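Toll-like receptor 6, Variable lymphocyte receptor B (Mus musculus, PDB 3A79) probably recognises diacylated microbial lipopeptides together with TLR2 as an innate immune receptor, here as part of its ectodomain fused to a hagfish variable lymphocyte receptor fragment. Local coordinates at residues S337-P342 with N359-V364. Sequence-based numbering, arbitrary orientation.
With NAG (2-acetamido-2-deoxy-beta-D-glucopyranose), chain G.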
loop_
_atom_site.group_PDB
_atom_site.type_symbol
_atom_site.label_atom_id
_atom_site.label_comp_id
_atom_site.label_asym_id
_atom_site.label_seq_id
_atom_site.Cartn_x
_atom_site.Cartn_y
_atom_site.Cartn_z
ATOM N N SER B 337 4.857 7.748 19.988
ATOM C CA SER B 337 5.206 6.849 18.895
ATOM C C SER B 337 4.344 5.586 18.972
ATOM O O SER B 337 4.271 4.947 20.015
ATOM C CB SER B 337 6.689 6.454 18.950
ATOM O OG SER B 337 7.571 7.560 18.810
ATOM N N ILE B 338 3.683 5.233 17.874
ATOM C CA ILE B 338 3.024 3.932 17.772
ATOM C C ILE B 338 3.384 3.256 16.462
ATOM O O ILE B 338 2.908 3.676 15.417
ATOM C CB ILE B 338 1.515 4.049 17.793
ATOM C CG1 ILE B 338 1.025 4.491 19.173
ATOM C CG2 ILE B 338 0.903 2.710 17.380
ATOM C CD1 ILE B 338 -0.466 4.764 19.229
ATOM N N SER B 339 4.195 2.199 16.523
ATOM C CA SER B 339 4.796 1.601 15.319
ATOM C C SER B 339 4.615 0.082 15.177
ATOM O O SER B 339 4.496 -0.642 16.161
ATOM C CB SER B 339 6.292 1.929 15.271
ATOM O OG SER B 339 6.509 3.329 15.295
ATOM N N ASP B 340 4.617 -0.396 13.938
ATOM C CA ASP B 340 4.507 -1.830 13.672
ATOM C C ASP B 340 3.228 -2.450 14.265
ATOM O O ASP B 340 3.282 -3.387 15.060
ATOM C CB ASP B 340 5.751 -2.548 14.188
ATOM C CG ASP B 340 5.822 -4.000 13.756
ATOM O OD1 ASP B 340 5.002 -4.443 12.913
ATOM O OD2 ASP B 340 6.719 -4.697 14.277
ATOM N N THR B 341 2.081 -1.923 13.853
ATOM C CA THR B 341 0.796 -2.366 14.352
ATOM C C THR B 341 -0.135 -2.518 13.167
ATOM O O THR B 341 0.187 -2.072 12.073
ATOM C CB THR B 341 0.192 -1.287 15.226
ATOM O OG1 THR B 341 -0.492 -0.352 14.384
ATOM C CG2 THR B 341 1.283 -0.560 15.999
ATOM N N PRO B 342 -1.313 -3.123 13.383
ATOM C CA PRO B 342 -2.326 -3.223 12.325
ATOM C C PRO B 342 -3.168 -1.956 12.182
ATOM O O PRO B 342 -4.147 -1.986 11.440
ATOM C CB PRO B 342 -3.245 -4.345 12.816
ATOM C CG PRO B 342 -2.688 -4.803 14.139
ATOM C CD PRO B 342 -1.761 -3.759 14.627
ATOM N N ASN B 359 5.354 9.723 15.701
ATOM C CA ASN B 359 6.080 8.715 14.939
ATOM C C ASN B 359 5.207 7.481 14.815
ATOM O O ASN B 359 5.156 6.659 15.720
ATOM C CB ASN B 359 7.411 8.386 15.634
ATOM C CG ASN B 359 8.203 7.265 14.945
ATOM O OD1 ASN B 359 7.726 6.620 14.015
ATOM N ND2 ASN B 359 9.433 7.032 15.433
ATOM N N PHE B 360 4.494 7.379 13.698
ATOM C CA PHE B 360 3.649 6.223 13.424
ATOM C C PHE B 360 4.238 5.385 12.304
ATOM O O PHE B 360 3.661 5.290 11.222
ATOM C CB PHE B 360 2.235 6.668 13.060
ATOM C CG PHE B 360 1.575 7.497 14.125
ATOM C CD1 PHE B 360 1.452 8.870 13.980
ATOM C CD2 PHE B 360 1.095 6.905 15.283
ATOM C CE1 PHE B 360 0.844 9.632 14.960
ATOM C CE2 PHE B 360 0.487 7.662 16.269
ATOM C CZ PHE B 360 0.361 9.028 16.108
ATOM N N THR B 361 5.392 4.780 12.577
ATOM C CA THR B 361 6.110 3.989 11.580
ATOM C C THR B 361 5.486 2.615 11.362
ATOM O O THR B 361 5.046 1.956 12.307
ATOM C CB THR B 361 7.599 3.788 11.961
ATOM O OG1 THR B 361 8.378 4.896 11.500
ATOM C CG2 THR B 361 8.137 2.530 11.319
ATOM N N GLN B 362 5.453 2.193 10.106
ATOM C CA GLN B 362 5.072 0.834 9.759
ATOM C C GLN B 362 3.714 0.409 10.310
ATOM O O GLN B 362 3.599 -0.568 11.043
ATOM C CB GLN B 362 6.151 -0.147 10.206
ATOM C CG GLN B 362 5.978 -1.544 9.628
ATOM C CD GLN B 362 7.141 -2.447 9.965
ATOM O OE1 GLN B 362 8.295 -2.031 9.899
ATOM N NE2 GLN B 362 6.845 -3.686 10.335
ATOM N N ASN B 363 2.678 1.145 9.945
ATOM C CA ASN B 363 1.328 0.711 10.233
ATOM C C ASN B 363 0.614 0.554 8.910
ATOM O O ASN B 363 1.221 0.172 7.919
ATOM C CB ASN B 363 0.612 1.736 11.107
ATOM C CG ASN B 363 1.335 1.987 12.401
ATOM O OD1 ASN B 363 1.655 3.129 12.725
ATOM N ND2 ASN B 363 1.614 0.920 13.148
ATOM N N VAL B 364 -0.671 0.869 8.892
ATOM C CA VAL B 364 -1.435 0.860 7.662
ATOM C C VAL B 364 -2.249 2.156 7.559
ATOM O O VAL B 364 -3.429 2.134 7.208
ATOM C CB VAL B 364 -2.335 -0.394 7.572
ATOM C CG1 VAL B 364 -2.728 -0.672 6.113
ATOM C CG2 VAL B 364 -1.611 -1.612 8.172
HETATM C C1 NAG G . 10.123 5.917 14.820
HETATM C C2 NAG G . 11.609 6.119 15.130
HETATM C C3 NAG G . 12.486 4.902 14.822
HETATM C C4 NAG G . 11.849 3.567 15.212
HETATM C C5 NAG G . 10.366 3.541 14.843
HETATM C C6 NAG G . 9.695 2.316 15.439
HETATM C C7 NAG G . 12.543 8.373 14.965
HETATM C C8 NAG G . 13.159 9.402 14.056
HETATM N N2 NAG G . 12.119 7.249 14.376
HETATM O O3 NAG G . 13.749 5.045 15.449
HETATM O O4 NAG G . 12.581 2.523 14.573
HETATM O O5 NAG G . 9.691 4.679 15.334
HETATM O O6 NAG G . 10.061 2.227 16.798
HETATM O O7 NAG G . 12.447 8.586 16.179
#
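Ile338 N donates to Asn359 O (3.0 Å) and Asp340 N to Thr361 O (2.9 Å), pairing 337-342 with 359-364 in parallel, their directions 9° apart; a weak bond from Thr341 N to Gln362 O continues the register past the strand. Among the polar side chains, Ser339 OG accepts from Thr361 N (3.3 Å) and reaches weakly to O5 of the N-acetylglucosamine whose C1 is bonded to Asn359 ND2. Asn359 CG stands anti to its backbone N (chi1 176°), and its OD1 receives Thr361 OG1 at 3.1 Å in the carbonyl plane, a sequon whose hydroxyl holds the glycosylated amide. Asp340 and Gln362 run side by side, carboxylate and amide planes 48° apart, and are hydrogen-bonded to His311 and Arg386 respectively. The Asn363 amide reaches Ile338 O and Thr341, whose OG1 is hydrogen-bonded to Phe343 N; an alanine here would probably leave a gap between the two segments. In the apolar layer, Phe360 CD2 lies 3.8 Å from Ile338 CB. Parallel strands of successive turns, followed by Asn363 in 359-364 and Thr341 at the matching place in 337-342, are characteristic of a leucine-rich repeat solenoid, here in the TLR6 part, with the glycan on its concave face.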